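Local structure of NTD biosynthesis operon protein NtdA (Bacillus subtilis subsp. subtilis, 4K2M) at residues A[146-151]-A[167-172]; A[179-184]-A[207-212]. The protein catalyses the reversible, pyridoxal phosphate-dependent transamination of 3-dehydro-glucose 6-phosphate with glutamate to kanosamine 6-phosphate, a step in kanosamine biosynthesis. All blocks are in the same frame, centred on the assembly; numbering follows the deposited sequence.

Along the chain the two contacts come in series, neither nested nor crossed. Interaction 1 closes first: strand 145-148 leads through helix 154-163 to strand 166-169, and the two parallel strands pair at the margin of the large mixed sheet. Residues 179-184 then begin interaction 2, which closes after strand 192-195, when helix 207-217 packs against that loop. The two contacts touch directly. Asp-180 N lies 3.0 Å from Asp-171 O, a probable hydrogen bond, and Val-170 CG2 packs on Ile-179 CG1, while Ile-147 meets Ile-184. The loop 179-184 thus lies against both the sheet, through Ile-147, and helix 207-217.

Interaction 1. Residues A[146-151]-A[167-172]; sequences VIMPAN and PIYVDI. With EDO (1,2-ethanediol), chain G.
A single water carries the pairing of 146-151 and 167-172 past the point where direct backbone bonds stop: it accepts from Ala-150 N at 2.9 Å and donates to Val-170 O at 2.7 Å. Before it, three bonds zip the parallel strands together. Ile-168 N donates to Val-146 O, Met-148 N to Ile-168 O, and Val-170 N to Met-148 O; each donor stands above the carbonyl plane, and the first bond is the straightest at 168°.

On one face, Met-148 and Tyr-169 run side by side in the same direction. The methionine leaves the backbone with CG in the crowded position between N and carbonyl carbon (chi1 56°), which sets CG 3.9 Å from Tyr-169 CE1. Its SD rests 3.8 Å from Pro-167 CB and makes an oblique Met-aromatic contact with the tyrosine. Ala-150 CB packs 3.7 Å from Tyr-169 CD1, and Pro-149 O comes to the ring edge near its plane. Helix 154-163 covers this side. Across the sheet, Ile-147 CG2 lies obliquely against both methyls of Val-170, 3.7 Å from CG1.

Farther on, Asn-151 and Ile-172 meet tip to tip, with Asn-151 OD1 3.7 Å from Ile-172 CG2. Asn-151 ND2 also donates to Phe-177 O and to a 1,2-ethanediol probably left from crystallisation. The side chain of Asn-151 lies about 6 Å from that of Tyr-381, a substrate-binding residue. Strand 145-148, helix 154-163 and strand 166-169 form a beta-alpha-beta unit at the edge of the central sheet of the aspartate aminotransferase fold.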
loop_
_atom_site.group_PDB
_atom_site.type_symbol
_atom_site.label_atom_id
_atom_site.label_comp_id
_atom_site.label_asym_id
_atom_site.label_seq_id
_atom_site.Cartn_x
_atom_site.Cartn_y
_atom_site.Cartn_z
ATOM N N VAL A 146 -18.312 7.639 -16.102
ATOM C CA VAL A 146 -18.313 6.256 -15.641
ATOM C C VAL A 146 -19.633 6.010 -14.945
ATOM O O VAL A 146 -19.887 6.593 -13.890
ATOM C CB VAL A 146 -17.179 6.032 -14.608
ATOM C CG1 VAL A 146 -17.207 4.570 -14.088
ATOM C CG2 VAL A 146 -15.820 6.360 -15.218
ATOM N N ILE A 147 -20.486 5.179 -15.540
ATOM C CA ILE A 147 -21.785 4.891 -14.956
ATOM C C ILE A 147 -21.618 3.890 -13.809
ATOM O O ILE A 147 -20.972 2.847 -13.968
ATOM C CB ILE A 147 -22.746 4.337 -16.018
ATOM C CG1 ILE A 147 -23.074 5.440 -17.044
ATOM C CG2 ILE A 147 -24.023 3.823 -15.360
ATOM C CD1 ILE A 147 -23.946 4.927 -18.218
ATOM N N MET A 148 -22.193 4.199 -12.649
ATOM C CA MET A 148 -21.950 3.384 -11.454
ATOM C C MET A 148 -23.077 3.604 -10.458
ATOM O O MET A 148 -23.836 4.591 -10.584
ATOM C CB MET A 148 -20.588 3.755 -10.820
ATOM C CG MET A 148 -20.438 5.217 -10.462
ATOM S SD MET A 148 -18.829 5.575 -9.718
ATOM C CE MET A 148 -18.984 4.774 -8.133
ATOM N N PRO A 149 -23.189 2.713 -9.457
ATOM C CA PRO A 149 -24.179 2.947 -8.396
ATOM C C PRO A 149 -23.674 3.928 -7.342
ATOM O O PRO A 149 -22.464 4.178 -7.224
ATOM C CB PRO A 149 -24.361 1.556 -7.782
ATOM C CG PRO A 149 -22.999 0.926 -7.935
ATOM C CD PRO A 149 -22.481 1.422 -9.273
ATOM N N ALA A 150 -24.598 4.461 -6.549
ATOM C CA ALA A 150 -24.250 5.430 -5.516
ATOM C C ALA A 150 -24.201 4.832 -4.115
ATOM O O ALA A 150 -24.039 5.574 -3.132
ATOM C CB ALA A 150 -25.253 6.587 -5.550
ATOM N N ASN A 151 -24.333 3.510 -4.003
ATOM C CA ASN A 151 -24.430 2.880 -2.686
ATOM C C ASN A 151 -23.250 1.987 -2.321
ATOM O O ASN A 151 -23.341 1.182 -1.395
ATOM C CB ASN A 151 -25.735 2.081 -2.582
ATOM C CG ASN A 151 -25.776 0.903 -3.538
ATOM O OD1 ASN A 151 -25.055 0.882 -4.540
ATOM N ND2 ASN A 151 -26.621 -0.093 -3.235
ATOM N N PRO A 167 -18.049 10.336 -12.147
ATOM C CA PRO A 167 -19.099 9.378 -11.803
ATOM C C PRO A 167 -20.471 9.848 -12.278
ATOM O O PRO A 167 -20.842 11.019 -12.079
ATOM C CB PRO A 167 -19.068 9.359 -10.266
ATOM C CG PRO A 167 -17.656 9.797 -9.904
ATOM C CD PRO A 167 -17.324 10.834 -10.966
ATOM N N ILE A 168 -21.202 8.939 -12.910
ATOM C CA ILE A 168 -22.586 9.176 -13.286
ATOM C C ILE A 168 -23.427 8.120 -12.587
ATOM O O ILE A 168 -23.389 6.927 -12.925
ATOM C CB ILE A 168 -22.778 9.118 -14.807
ATOM C CG1 ILE A 168 -21.937 10.205 -15.493
ATOM C CG2 ILE A 168 -24.255 9.302 -15.185
ATOM C CD1 ILE A 168 -22.316 11.655 -15.126
ATOM N N TYR A 169 -24.162 8.546 -11.572
ATOM C CA TYR A 169 -24.864 7.589 -10.733
ATOM C C TYR A 169 -26.196 7.176 -11.342
ATOM O O TYR A 169 -26.985 8.022 -11.814
ATOM C CB TYR A 169 -25.061 8.185 -9.342
ATOM C CG TYR A 169 -23.729 8.487 -8.692
ATOM C CD1 TYR A 169 -22.903 7.446 -8.280
ATOM C CD2 TYR A 169 -23.292 9.790 -8.513
ATOM C CE1 TYR A 169 -21.676 7.704 -7.702
ATOM C CE2 TYR A 169 -22.063 10.059 -7.927
ATOM C CZ TYR A 169 -21.272 9.002 -7.525
ATOM O OH TYR A 169 -20.048 9.231 -6.933
ATOM N N VAL A 170 -26.430 5.873 -11.362
ATOM C CA VAL A 170 -27.734 5.346 -11.743
ATOM C C VAL A 170 -28.300 4.448 -10.644
ATOM O O VAL A 170 -27.565 3.925 -9.789
ATOM C CB VAL A 170 -27.731 4.621 -13.114
ATOM C CG1 VAL A 170 -27.090 5.482 -14.178
ATOM C CG2 VAL A 170 -27.017 3.320 -13.029
ATOM N N ASP A 171 -29.617 4.269 -10.681
ATOM C CA ASP A 171 -30.354 3.623 -9.608
ATOM C C ASP A 171 -30.038 2.135 -9.527
ATOM O O ASP A 171 -29.629 1.525 -10.515
ATOM C CB ASP A 171 -31.858 3.823 -9.844
ATOM C CG ASP A 171 -32.618 4.203 -8.575
ATOM O OD1 ASP A 171 -32.008 4.237 -7.483
ATOM O OD2 ASP A 171 -33.838 4.474 -8.677
ATOM N N ILE A 172 -30.223 1.561 -8.341
ATOM C CA ILE A 172 -30.012 0.129 -8.129
ATOM C C ILE A 172 -31.323 -0.630 -8.229
ATOM O O ILE A 172 -32.398 -0.045 -8.178
ATOM C CB ILE A 172 -29.451 -0.165 -6.738
ATOM C CG1 ILE A 172 -30.383 0.437 -5.675
ATOM C CG2 ILE A 172 -28.024 0.360 -6.619
ATOM C CD1 ILE A 172 -30.175 -0.059 -4.263
HETATM C C1 EDO G . -27.504 0.950 1.417
HETATM O O1 EDO G . -27.081 2.159 0.795
HETATM C C2 EDO G . -28.094 0.004 0.382
HETATM O O2 EDO G . -27.041 -0.478 -0.457
HETATM O O HOH W 1 -27.375 3.969 -7.059
#

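Interaction 2. Residues A[179-184]-A[207-212]; sequences IDPDKI and MQHIRQ
One polar bond links the loop 179-184 to helix 207-217. His-209 NE2 donates to Asp-182 OD1 over 3.2 Å, at an N-H...O angle of 155°. The oxygen lies near the imidazole plane, at the ring edge, whereas the nitrogen approaches OD1 from above the carboxylate plane; the two flat groups are turned 70° against each other. The bond requires a proton on NE2, and the neighbouring carboxylate would tend to stabilise a positive charge on the ring.

The same imidazole takes part in a CH-pi contact. Pro-181 CB sits over one face, offset toward the rim, 3.7 Å from the centroid of the His-209 ring and closest to CD2 at 3.4 Å. With CG anti to the backbone N (chi1 -170°), the histidine reaches off the helix toward the loop, so that one ring meets the proline with its face and the aspartate with its edge.

Within the loop, Asp-180 OD1 accepts from Asp-182 N at 3.0 Å, an Asx turn, and Lys-183 N bonds to Asp-180 O. This tight turn presents Pro-181 and Asp-182 to the helix. It belongs to the connection between strands 166-169 and 192-195, on the side of the large sheet where helix 207-217 packs.

Apolar contacts gather on Ile-210. Its side chain crosses that of Ile-179 obliquely, Ile-210 CD1 lying 3.8 Å from Ile-179 CG2, and its CG1 receives Ile-184 CD1 at 3.9 Å, those two side chains lying about at right angles. Ile-184 and Ile-210 both also rest on Ile-195 of strand 192-195, while Ile-179 touches Ile-147 of the adjacent strand 145-148.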
loop_
_atom_site.group_PDB
_atom_site.type_symbol
_atom_site.label_atom_id
_atom_site.label_comp_id
_atom_site.label_asym_id
_atom_site.label_seq_id
_atom_site.Cartn_x
_atom_site.Cartn_y
_atom_site.Cartn_z
ATOM N N ILE A 179 -26.503 -2.378 -9.355
ATOM C CA ILE A 179 -26.888 -1.427 -10.393
ATOM C C ILE A 179 -27.981 -2.000 -11.292
ATOM O O ILE A 179 -27.903 -3.140 -11.735
ATOM C CB ILE A 179 -25.649 -0.983 -11.206
ATOM C CG1 ILE A 179 -25.998 0.141 -12.187
ATOM C CG2 ILE A 179 -24.994 -2.165 -11.928
ATOM C CD1 ILE A 179 -24.740 0.734 -12.838
ATOM N N ASP A 180 -29.027 -1.217 -11.541
ATOM C CA ASP A 180 -30.160 -1.727 -12.321
ATOM C C ASP A 180 -29.820 -1.599 -13.802
ATOM O O ASP A 180 -29.697 -0.488 -14.324
ATOM C CB ASP A 180 -31.412 -0.918 -11.969
ATOM C CG ASP A 180 -32.692 -1.484 -12.587
ATOM O OD1 ASP A 180 -32.624 -2.375 -13.465
ATOM O OD2 ASP A 180 -33.775 -1.009 -12.191
ATOM N N PRO A 181 -29.653 -2.734 -14.500
ATOM C CA PRO A 181 -29.210 -2.624 -15.893
ATOM C C PRO A 181 -30.262 -1.900 -16.714
ATOM O O PRO A 181 -29.943 -1.265 -17.720
ATOM C CB PRO A 181 -29.114 -4.080 -16.357
ATOM C CG PRO A 181 -29.053 -4.895 -15.102
ATOM C CD PRO A 181 -29.876 -4.132 -14.095
ATOM N N ASP A 182 -31.508 -1.970 -16.265
ATOM C CA ASP A 182 -32.580 -1.257 -16.953
ATOM C C ASP A 182 -32.527 0.266 -16.785
ATOM O O ASP A 182 -33.353 0.971 -17.355
ATOM C CB ASP A 182 -33.938 -1.783 -16.496
ATOM C CG ASP A 182 -34.222 -3.177 -17.012
ATOM O OD1 ASP A 182 -33.807 -3.482 -18.150
ATOM O OD2 ASP A 182 -34.858 -3.961 -16.277
ATOM N N LYS A 183 -31.560 0.774 -16.017
ATOM C CA LYS A 183 -31.425 2.224 -15.803
ATOM C C LYS A 183 -30.145 2.774 -16.418
ATOM O O LYS A 183 -29.885 3.979 -16.390
ATOM C CB LYS A 183 -31.397 2.545 -14.300
ATOM C CG LYS A 183 -32.672 2.233 -13.549
ATOM C CD LYS A 183 -33.771 3.240 -13.874
ATOM C CE LYS A 183 -34.899 3.125 -12.859
ATOM N NZ LYS A 183 -36.050 4.000 -13.219
ATOM N N ILE A 184 -29.329 1.888 -16.966
ATOM C CA ILE A 184 -28.012 2.299 -17.423
ATOM C C ILE A 184 -28.106 3.070 -18.734
ATOM O O ILE A 184 -27.488 4.123 -18.891
ATOM C CB ILE A 184 -27.087 1.074 -17.581
ATOM C CG1 ILE A 184 -26.789 0.483 -16.203
ATOM C CG2 ILE A 184 -25.792 1.457 -18.300
ATOM C CD1 ILE A 184 -25.987 -0.832 -16.264
ATOM N N MET A 207 -24.520 -9.196 -14.997
ATOM C CA MET A 207 -23.424 -8.852 -15.902
ATOM C C MET A 207 -23.720 -9.110 -17.377
ATOM O O MET A 207 -23.255 -8.359 -18.248
ATOM C CB MET A 207 -22.133 -9.552 -15.474
ATOM C CG MET A 207 -21.556 -9.039 -14.144
ATOM S SD MET A 207 -21.122 -7.304 -14.223
ATOM C CE MET A 207 -19.726 -7.367 -15.331
ATOM N N GLN A 208 -24.498 -10.141 -17.672
ATOM C CA GLN A 208 -24.838 -10.393 -19.082
ATOM C C GLN A 208 -25.616 -9.225 -19.695
ATOM O O GLN A 208 -25.337 -8.787 -20.821
ATOM C CB GLN A 208 -25.609 -11.714 -19.246
ATOM C CG GLN A 208 -25.917 -12.039 -20.711
ATOM C CD GLN A 208 -26.543 -13.411 -20.891
ATOM O OE1 GLN A 208 -27.134 -13.965 -19.963
ATOM N NE2 GLN A 208 -26.411 -13.965 -22.090
ATOM N N HIS A 209 -26.568 -8.692 -18.938
ATOM C CA HIS A 209 -27.386 -7.583 -19.409
ATOM C C HIS A 209 -26.518 -6.325 -19.506
ATOM O O HIS A 209 -26.576 -5.591 -20.484
ATOM C CB HIS A 209 -28.579 -7.407 -18.465
ATOM C CG HIS A 209 -29.621 -6.457 -18.957
ATOM N ND1 HIS A 209 -29.465 -5.696 -20.097
ATOM C CD2 HIS A 209 -30.842 -6.145 -18.459
ATOM C CE1 HIS A 209 -30.545 -4.955 -20.277
ATOM N NE2 HIS A 209 -31.393 -5.206 -19.297
ATOM N N ILE A 210 -25.684 -6.092 -18.497
ATOM C CA ILE A 210 -24.734 -4.989 -18.543
ATOM C C ILE A 210 -23.825 -5.076 -19.775
ATOM O O ILE A 210 -23.604 -4.079 -20.457
ATOM C CB ILE A 210 -23.917 -4.903 -17.218
ATOM C CG1 ILE A 210 -24.851 -4.544 -16.058
ATOM C CG2 ILE A 210 -22.789 -3.875 -17.347
ATOM C CD1 ILE A 210 -24.190 -4.605 -14.665
ATOM N N ARG A 211 -23.316 -6.270 -20.079
ATOM C CA ARG A 211 -22.443 -6.449 -21.245
ATOM C C ARG A 211 -23.197 -6.188 -22.557
ATOM O O ARG A 211 -22.641 -5.633 -23.509
ATOM C CB ARG A 211 -21.821 -7.862 -21.217
ATOM C CG ARG A 211 -21.105 -8.317 -22.500
ATOM C CD ARG A 211 -20.146 -7.274 -23.030
ATOM N NE ARG A 211 -18.991 -7.067 -22.170
ATOM C CZ ARG A 211 -18.030 -6.181 -22.415
ATOM N NH1 ARG A 211 -18.090 -5.406 -23.489
ATOM N NH2 ARG A 211 -17.012 -6.064 -21.582
ATOM N N GLN A 212 -24.462 -6.578 -22.617
ATOM C CA GLN A 212 -25.242 -6.279 -23.816
ATOM C C GLN A 212 -25.337 -4.776 -24.060
ATOM O O GLN A 212 -25.195 -4.321 -25.194
ATOM C CB GLN A 212 -26.640 -6.884 -23.723
ATOM C CG GLN A 212 -26.647 -8.388 -23.896
ATOM C CD GLN A 212 -27.977 -9.005 -23.506
ATOM O OE1 GLN A 212 -28.918 -8.298 -23.136
ATOM N NE2 GLN A 212 -28.061 -10.331 -23.584
#